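Local structure of type III restriction-modification enzyme EcoP15I Mod subunit (4ZCF) at residues R67-A79 / L97-M109. The protein methylates the N6 of one adenine in the DNA site 5'-CAGCAG-3', using S-adenosyl-L-methionine, and joins the Res subunit for restriction. Sequence-based numbering, arbitrary orientation.
Sequences RLLANLPPKTLLA and LIKGDNLEVLKHM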
ATOM      1  N   ARG A  67     -14.499   2.986 -12.022  1.00 37.39           N
ATOM      2  CA  ARG A  67     -14.060   1.621 -12.363  1.00 38.43           C
ATOM      3  C   ARG A  67     -14.060   1.375 -13.905  1.00 42.20           C
ATOM      4  O   ARG A  67     -13.142   0.747 -14.438  1.00 40.84           O
ATOM      5  CB  ARG A  67     -14.904   0.566 -11.621  1.00 39.99           C
ATOM      6  CG  ARG A  67     -14.477   0.371 -10.163  1.00 57.92           C
ATOM      7  CD  ARG A  67     -15.123  -0.836  -9.493  1.00 76.18           C
ATOM      8  NE  ARG A  67     -16.452  -0.536  -8.948  1.00 89.23           N
ATOM      9  CZ  ARG A  67     -17.606  -0.889  -9.514  1.00105.79           C
ATOM     10  NH1 ARG A  67     -17.615  -1.575 -10.653  1.00 91.15           N
ATOM     11  NH2 ARG A  67     -18.758  -0.564  -8.942  1.00 90.95           N
ATOM     12  N   LEU A  68     -15.076   1.914 -14.600  1.00 39.56           N
ATOM     13  CA  LEU A  68     -15.256   1.863 -16.050  1.00 39.53           C
ATOM     14  C   LEU A  68     -14.126   2.641 -16.743  1.00 43.46           C
ATOM     15  O   LEU A  68     -13.412   2.075 -17.579  1.00 41.96           O
ATOM     16  CB  LEU A  68     -16.629   2.468 -16.409  1.00 39.57           C
ATOM     17  CG  LEU A  68     -16.977   2.559 -17.894  1.00 43.96           C
ATOM     18  CD1 LEU A  68     -16.925   1.173 -18.584  1.00 43.99           C
ATOM     19  CD2 LEU A  68     -18.306   3.199 -18.071  1.00 44.95           C
ATOM     20  N   LEU A  69     -13.959   3.929 -16.352  1.00 40.84           N
ATOM     21  CA  LEU A  69     -12.919   4.859 -16.808  1.00 41.35           C
ATOM     22  C   LEU A  69     -11.529   4.254 -16.835  1.00 46.39           C
ATOM     23  O   LEU A  69     -10.746   4.638 -17.697  1.00 48.63           O
ATOM     24  CB  LEU A  69     -12.900   6.095 -15.897  1.00 41.73           C
ATOM     25  CG  LEU A  69     -13.393   7.438 -16.461  1.00 46.72           C
ATOM     26  CD1 LEU A  69     -14.688   7.287 -17.276  1.00 47.57           C
ATOM     27  CD2 LEU A  69     -13.564   8.461 -15.340  1.00 45.96           C
ATOM     28  N   ALA A  70     -11.207   3.342 -15.894  1.00 41.86           N
ATOM     29  CA  ALA A  70      -9.903   2.701 -15.783  1.00 42.36           C
ATOM     30  C   ALA A  70      -9.738   1.509 -16.717  1.00 48.72           C
ATOM     31  O   ALA A  70      -8.608   1.141 -17.071  1.00 48.68           O
ATOM     32  CB  ALA A  70      -9.659   2.279 -14.349  1.00 43.40           C
ATOM     33  N   ASN A  71     -10.860   0.892 -17.107  1.00 46.99           N
ATOM     34  CA  ASN A  71     -10.867  -0.290 -17.980  1.00 46.75           C
ATOM     35  C   ASN A  71     -11.131   0.060 -19.438  1.00 49.29           C
ATOM     36  O   ASN A  71     -10.817  -0.751 -20.305  1.00 49.56           O
ATOM     37  CB  ASN A  71     -11.807  -1.382 -17.446  1.00 47.90           C
ATOM     38  CG  ASN A  71     -11.357  -1.962 -16.124  1.00 57.65           C
ATOM     39  OD1 ASN A  71     -10.375  -2.693 -16.043  1.00 48.90           O
ATOM     40  ND2 ASN A  71     -12.037  -1.616 -15.047  1.00 49.58           N
ATOM     41  N   LEU A  72     -11.668   1.286 -19.702  1.00 43.96           N
ATOM     42  CA  LEU A  72     -11.909   1.867 -21.025  1.00 42.90           C
ATOM     43  C   LEU A  72     -10.555   1.925 -21.753  1.00 49.81           C
ATOM     44  O   LEU A  72      -9.559   2.271 -21.116  1.00 49.90           O
ATOM     45  CB  LEU A  72     -12.493   3.292 -20.891  1.00 42.11           C
ATOM     46  CG  LEU A  72     -14.012   3.415 -20.873  1.00 45.34           C
ATOM     47  CD1 LEU A  72     -14.452   4.834 -20.585  1.00 44.20           C
ATOM     48  CD2 LEU A  72     -14.618   2.955 -22.166  1.00 46.80           C
ATOM     49  N   PRO A  73     -10.448   1.526 -23.043  1.00 48.15           N
ATOM     50  CA  PRO A  73      -9.114   1.489 -23.678  1.00 47.93           C
ATOM     51  C   PRO A  73      -8.634   2.838 -24.251  1.00 51.53           C
ATOM     52  O   PRO A  73      -9.471   3.714 -24.499  1.00 50.59           O
ATOM     53  CB  PRO A  73      -9.306   0.437 -24.772  1.00 49.24           C
ATOM     54  CG  PRO A  73     -10.726   0.634 -25.204  1.00 52.99           C
ATOM     55  CD  PRO A  73     -11.495   1.035 -23.970  1.00 48.86           C
ATOM     56  N   PRO A  74      -7.316   3.014 -24.536  1.00 48.47           N
ATOM     57  CA  PRO A  74      -6.874   4.274 -25.154  1.00 48.69           C
ATOM     58  C   PRO A  74      -7.544   4.529 -26.502  1.00 53.18           C
ATOM     59  O   PRO A  74      -7.732   3.604 -27.290  1.00 53.25           O
ATOM     60  CB  PRO A  74      -5.351   4.120 -25.274  1.00 50.12           C
ATOM     61  CG  PRO A  74      -4.999   3.034 -24.323  1.00 54.42           C
ATOM     62  CD  PRO A  74      -6.173   2.106 -24.315  1.00 50.00           C
ATOM     63  N   LYS A  75      -7.986   5.784 -26.694  1.00 49.21           N
ATOM     64  CA  LYS A  75      -8.690   6.377 -27.841  1.00 47.86           C
ATOM     65  C   LYS A  75      -7.684   7.218 -28.683  1.00 49.67           C
ATOM     66  O   LYS A  75      -8.096   7.923 -29.609  1.00 51.25           O
ATOM     67  CB  LYS A  75      -9.729   7.377 -27.268  1.00 50.10           C
ATOM     68  CG  LYS A  75     -11.196   6.981 -27.317  1.00 65.87           C
ATOM     69  CD  LYS A  75     -12.036   8.142 -26.770  1.00 76.57           C
ATOM     70  CE  LYS A  75     -13.528   7.945 -26.924  1.00 90.73           C
ATOM     71  NZ  LYS A  75     -14.308   9.016 -26.238  1.00 95.99           N
ATOM     72  N   THR A  76      -6.392   7.220 -28.297  1.00 41.46           N
ATOM     73  CA  THR A  76      -5.364   8.057 -28.903  1.00 38.52           C
ATOM     74  C   THR A  76      -4.117   7.282 -29.321  1.00 39.15           C
ATOM     75  O   THR A  76      -3.995   6.076 -29.095  1.00 37.56           O
ATOM     76  CB  THR A  76      -4.945   9.152 -27.878  1.00 41.28           C
ATOM     77  OG1 THR A  76      -4.559   8.545 -26.641  1.00 39.66           O
ATOM     78  CG2 THR A  76      -6.011  10.200 -27.628  1.00 33.34           C
ATOM     79  N   LEU A  77      -3.176   8.008 -29.934  1.00 34.99           N
ATOM     80  CA  LEU A  77      -1.853   7.537 -30.303  1.00 33.70           C
ATOM     81  C   LEU A  77      -0.836   8.500 -29.639  1.00 37.13           C
ATOM     82  O   LEU A  77      -1.206   9.562 -29.137  1.00 34.53           O
ATOM     83  CB  LEU A  77      -1.649   7.521 -31.835  1.00 33.50           C
ATOM     84  CG  LEU A  77      -2.673   6.824 -32.748  1.00 38.38           C
ATOM     85  CD1 LEU A  77      -2.192   6.855 -34.190  1.00 38.62           C
ATOM     86  CD2 LEU A  77      -2.906   5.357 -32.347  1.00 38.18           C
ATOM     87  N   LEU A  78       0.440   8.146 -29.696  1.00 36.31           N
ATOM     88  CA  LEU A  78       1.531   8.943 -29.164  1.00 37.02           C
ATOM     89  C   LEU A  78       2.540   9.272 -30.268  1.00 41.83           C
ATOM     90  O   LEU A  78       2.790   8.460 -31.158  1.00 41.07           O
ATOM     91  CB  LEU A  78       2.236   8.217 -27.996  1.00 36.74           C
ATOM     92  CG  LEU A  78       3.114   9.107 -27.098  1.00 40.48           C
ATOM     93  CD1 LEU A  78       2.279   9.841 -26.081  1.00 41.48           C
ATOM     94  CD2 LEU A  78       4.212   8.323 -26.453  1.00 36.90           C
ATOM     95  N   ALA A  79       3.096  10.480 -30.207  1.00 39.49           N
ATOM     96  CA  ALA A  79       4.110  10.949 -31.131  1.00 39.98           C
ATOM     97  C   ALA A  79       5.048  11.859 -30.385  1.00 44.70           C
ATOM     98  O   ALA A  79       4.680  12.405 -29.346  1.00 42.97           O
ATOM     99  CB  ALA A  79       3.479  11.684 -32.296  1.00 40.76           C
ATOM    100  N   LEU A  97       8.870  14.131 -20.858  1.00 35.73           N
ATOM    101  CA  LEU A  97       7.763  15.036 -20.572  1.00 34.77           C
ATOM    102  C   LEU A  97       6.674  14.693 -21.622  1.00 39.96           C
ATOM    103  O   LEU A  97       6.962  14.657 -22.828  1.00 39.59           O
ATOM    104  CB  LEU A  97       8.172  16.531 -20.565  1.00 33.68           C
ATOM    105  CG  LEU A  97       7.031  17.550 -20.668  1.00 38.08           C
ATOM    106  CD1 LEU A  97       6.175  17.604 -19.392  1.00 37.95           C
ATOM    107  CD2 LEU A  97       7.555  18.914 -21.042  1.00 39.47           C
ATOM    108  N   ILE A  98       5.464  14.335 -21.144  1.00 36.01           N
ATOM    109  CA  ILE A  98       4.335  13.926 -21.987  1.00 34.77           C
ATOM    110  C   ILE A  98       3.159  14.869 -21.871  1.00 40.76           C
ATOM    111  O   ILE A  98       2.757  15.236 -20.761  1.00 40.01           O
ATOM    112  CB  ILE A  98       3.931  12.445 -21.820  1.00 36.43           C
ATOM    113  CG1 ILE A  98       5.162  11.548 -21.764  1.00 35.99           C
ATOM    114  CG2 ILE A  98       3.020  12.006 -22.965  1.00 38.09           C
ATOM    115  CD1 ILE A  98       5.060  10.496 -20.766  1.00 46.98           C
ATOM    116  N   LYS A  99       2.619  15.269 -23.039  1.00 38.59           N
ATOM    117  CA  LYS A  99       1.478  16.167 -23.146  1.00 38.88           C
ATOM    118  C   LYS A  99       0.215  15.353 -23.400  1.00 41.73           C
ATOM    119  O   LYS A  99       0.183  14.512 -24.288  1.00 41.03           O
ATOM    120  CB  LYS A  99       1.696  17.188 -24.282  1.00 41.62           C
ATOM    121  CG  LYS A  99       0.677  18.330 -24.294  1.00 39.80           C
ATOM    122  CD  LYS A  99       0.388  18.804 -25.709  1.00 50.09           C
ATOM    123  CE  LYS A  99       1.394  19.773 -26.275  1.00 56.69           C
ATOM    124  NZ  LYS A  99       0.842  20.503 -27.447  1.00 58.96           N
ATOM    125  N   GLY A 100      -0.815  15.647 -22.637  1.00 39.12           N
ATOM    126  CA  GLY A 100      -2.117  15.011 -22.737  1.00 38.40           C
ATOM    127  C   GLY A 100      -2.689  14.658 -21.386  1.00 43.32           C
ATOM    128  O   GLY A 100      -2.057  14.893 -20.349  1.00 42.28           O
ATOM    129  N   ASP A 101      -3.912  14.099 -21.403  1.00 41.77           N
ATOM    130  CA  ASP A 101      -4.641  13.631 -20.228  1.00 41.40           C
ATOM    131  C   ASP A 101      -3.784  12.568 -19.595  1.00 43.92           C
ATOM    132  O   ASP A 101      -3.330  11.665 -20.297  1.00 43.50           O
ATOM    133  CB  ASP A 101      -5.993  13.048 -20.658  1.00 44.16           C
ATOM    134  CG  ASP A 101      -6.853  12.473 -19.557  1.00 62.32           C
ATOM    135  OD1 ASP A 101      -7.010  13.147 -18.508  1.00 65.49           O
ATOM    136  OD2 ASP A 101      -7.434  11.386 -19.771  1.00 70.63           O
ATOM    137  N   ASN A 102      -3.479  12.726 -18.290  1.00 39.67           N
ATOM    138  CA  ASN A 102      -2.624  11.812 -17.527  1.00 37.89           C
ATOM    139  C   ASN A 102      -3.154  10.374 -17.491  1.00 39.49           C
ATOM    140  O   ASN A 102      -2.348   9.446 -17.597  1.00 38.53           O
ATOM    141  CB  ASN A 102      -2.330  12.361 -16.123  1.00 38.59           C
ATOM    142  CG  ASN A 102      -3.548  12.827 -15.349  1.00 57.12           C
ATOM    143  OD1 ASN A 102      -4.652  12.280 -15.447  1.00 54.90           O
ATOM    144  ND2 ASN A 102      -3.368  13.845 -14.547  1.00 44.03           N
ATOM    145  N   LEU A 103      -4.501  10.188 -17.386  1.00 35.25           N
ATOM    146  CA  LEU A 103      -5.135   8.859 -17.384  1.00 34.69           C
ATOM    147  C   LEU A 103      -4.887   8.135 -18.691  1.00 40.46           C
ATOM    148  O   LEU A 103      -4.505   6.950 -18.683  1.00 42.32           O
ATOM    149  CB  LEU A 103      -6.647   8.945 -17.090  1.00 34.25           C
ATOM    150  CG  LEU A 103      -7.403   7.605 -16.943  1.00 36.83           C
ATOM    151  CD1 LEU A 103      -6.704   6.662 -15.967  1.00 36.18           C
ATOM    152  CD2 LEU A 103      -8.855   7.823 -16.563  1.00 34.17           C
ATOM    153  N   GLU A 104      -5.069   8.859 -19.816  1.00 35.05           N
ATOM    154  CA  GLU A 104      -4.830   8.357 -21.168  1.00 34.22           C
ATOM    155  C   GLU A 104      -3.331   8.049 -21.366  1.00 36.59           C
ATOM    156  O   GLU A 104      -2.975   6.963 -21.854  1.00 35.59           O
ATOM    157  CB  GLU A 104      -5.345   9.379 -22.192  1.00 35.92           C
ATOM    158  CG  GLU A 104      -5.394   8.850 -23.617  1.00 48.45           C
ATOM    159  CD  GLU A 104      -6.456   7.826 -23.978  1.00 59.41           C
ATOM    160  OE1 GLU A 104      -7.352   7.551 -23.147  1.00 40.89           O
ATOM    161  OE2 GLU A 104      -6.406   7.325 -25.123  1.00 50.63           O
ATOM    162  N   VAL A 105      -2.458   8.978 -20.909  1.00 33.06           N
ATOM    163  CA  VAL A 105      -0.999   8.809 -20.962  1.00 32.86           C
ATOM    164  C   VAL A 105      -0.507   7.591 -20.153  1.00 39.05           C
ATOM    165  O   VAL A 105       0.331   6.851 -20.648  1.00 42.27           O
ATOM    166  CB  VAL A 105      -0.227  10.107 -20.646  1.00 35.69           C
ATOM    167  CG1 VAL A 105       1.262   9.841 -20.536  1.00 35.79           C
ATOM    168  CG2 VAL A 105      -0.512  11.191 -21.686  1.00 34.76           C
ATOM    169  N   LEU A 106      -1.049   7.362 -18.949  1.00 35.00           N
ATOM    170  CA  LEU A 106      -0.689   6.217 -18.091  1.00 34.81           C
ATOM    171  C   LEU A 106      -1.123   4.898 -18.723  1.00 41.15           C
ATOM    172  O   LEU A 106      -0.359   3.944 -18.678  1.00 41.33           O
ATOM    173  CB  LEU A 106      -1.298   6.350 -16.682  1.00 34.37           C
ATOM    174  CG  LEU A 106      -0.745   7.412 -15.749  1.00 36.65           C
ATOM    175  CD1 LEU A 106      -1.643   7.585 -14.556  1.00 35.65           C
ATOM    176  CD2 LEU A 106       0.658   7.078 -15.324  1.00 38.30           C
ATOM    177  N   LYS A 107      -2.323   4.857 -19.362  1.00 38.96           N
ATOM    178  CA  LYS A 107      -2.807   3.676 -20.095  1.00 38.64           C
ATOM    179  C   LYS A 107      -1.859   3.258 -21.229  1.00 44.78           C
ATOM    180  O   LYS A 107      -1.695   2.052 -21.448  1.00 46.78           O
ATOM    181  CB  LYS A 107      -4.218   3.884 -20.637  1.00 40.20           C
ATOM    182  CG  LYS A 107      -5.301   3.852 -19.562  1.00 40.65           C
ATOM    183  CD  LYS A 107      -6.634   4.185 -20.180  1.00 44.51           C
ATOM    184  CE  LYS A 107      -7.752   4.131 -19.184  1.00 46.86           C
ATOM    185  NZ  LYS A 107      -9.042   4.510 -19.822  1.00 46.74           N
ATOM    186  N   HIS A 108      -1.204   4.227 -21.925  1.00 40.04           N
ATOM    187  CA  HIS A 108      -0.230   3.906 -22.991  1.00 39.28           C
ATOM    188  C   HIS A 108       1.096   3.335 -22.405  1.00 44.47           C
ATOM    189  O   HIS A 108       1.867   2.665 -23.122  1.00 43.59           O
ATOM    190  CB  HIS A 108       0.094   5.149 -23.849  1.00 39.66           C
ATOM    191  CG  HIS A 108      -0.964   5.546 -24.838  1.00 42.27           C
ATOM    192  ND1 HIS A 108      -1.065   4.938 -26.061  1.00 43.55           N
ATOM    193  CD2 HIS A 108      -1.885   6.535 -24.770  1.00 43.19           C
ATOM    194  CE1 HIS A 108      -2.074   5.527 -26.673  1.00 42.35           C
ATOM    195  NE2 HIS A 108      -2.606   6.485 -25.928  1.00 42.48           N
ATOM    196  N   MET A 109       1.383   3.633 -21.116  1.00 41.57           N
ATOM    197  CA  MET A 109       2.647   3.217 -20.478  1.00 41.41           C
ATOM    198  C   MET A 109       2.658   1.779 -19.984  1.00 44.15           C
ATOM    199  O   MET A 109       3.726   1.189 -19.865  1.00 44.04           O
ATOM    200  CB  MET A 109       3.030   4.170 -19.344  1.00 43.86           C
ATOM    201  CG  MET A 109       3.176   5.612 -19.799  1.00 47.82           C
ATOM    202  SD  MET A 109       3.589   6.789 -18.487  1.00 52.64           S
ATOM    203  CE  MET A 109       5.161   6.084 -17.881  1.00 48.35           C
TER
HETATM  204  O   HOH W   1      -9.652   6.020 -23.201  1.00 58.25           O
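Thr76, Glu104 and His108 form a hydrogen-bonded chain where the edge strand 76-80 of the Rossmann-like methyltransferase sheet passes over helix 102-113. Glu104 OE2 accepts on two lone pairs: Lys75 N comes in on the syn side at 2.7 Å, and Thr76 OG1 donates to the anti side, also at 2.7 Å, while Thr76 N adds a weak bond. Thr76 OG1 in turn accepts from His108 NE2 at 2.9 Å and lies only 8° out of the imidazole plane, so the ring is held edge-on. Over one face of that ring sits Pro74 CB, a CH-pi contact 4.0 Å from the centroid. The carboxylate reaches the loop because CG leaves anti to the backbone N (chi1 -169°) and the chain then bends at chi2. With an alanine here instead of Glu104, Lys75 N would probably lose its acceptor and the Thr76 hydroxyl be left free to turn, weakening its hold on His108. A helical turn onward, Lys107 stretches fully beyond CG, its NZ donating to Leu69 O in helix 63-71 (2.7 Å) and to Leu72 O in the following loop, the latter reached from above the carbonyl plane. Farther out, Leu78 CD1 meets Ile98 CG2, Leu512 of strand 508-514 touches both Thr76 and Glu104, and Asp101, salt-bridged to Arg181, N-caps the helix through a weak bond from Glu104 N. One water, its O 2.8 Å from Glu104 OE1, donates to that oxygen and to Pro73 O.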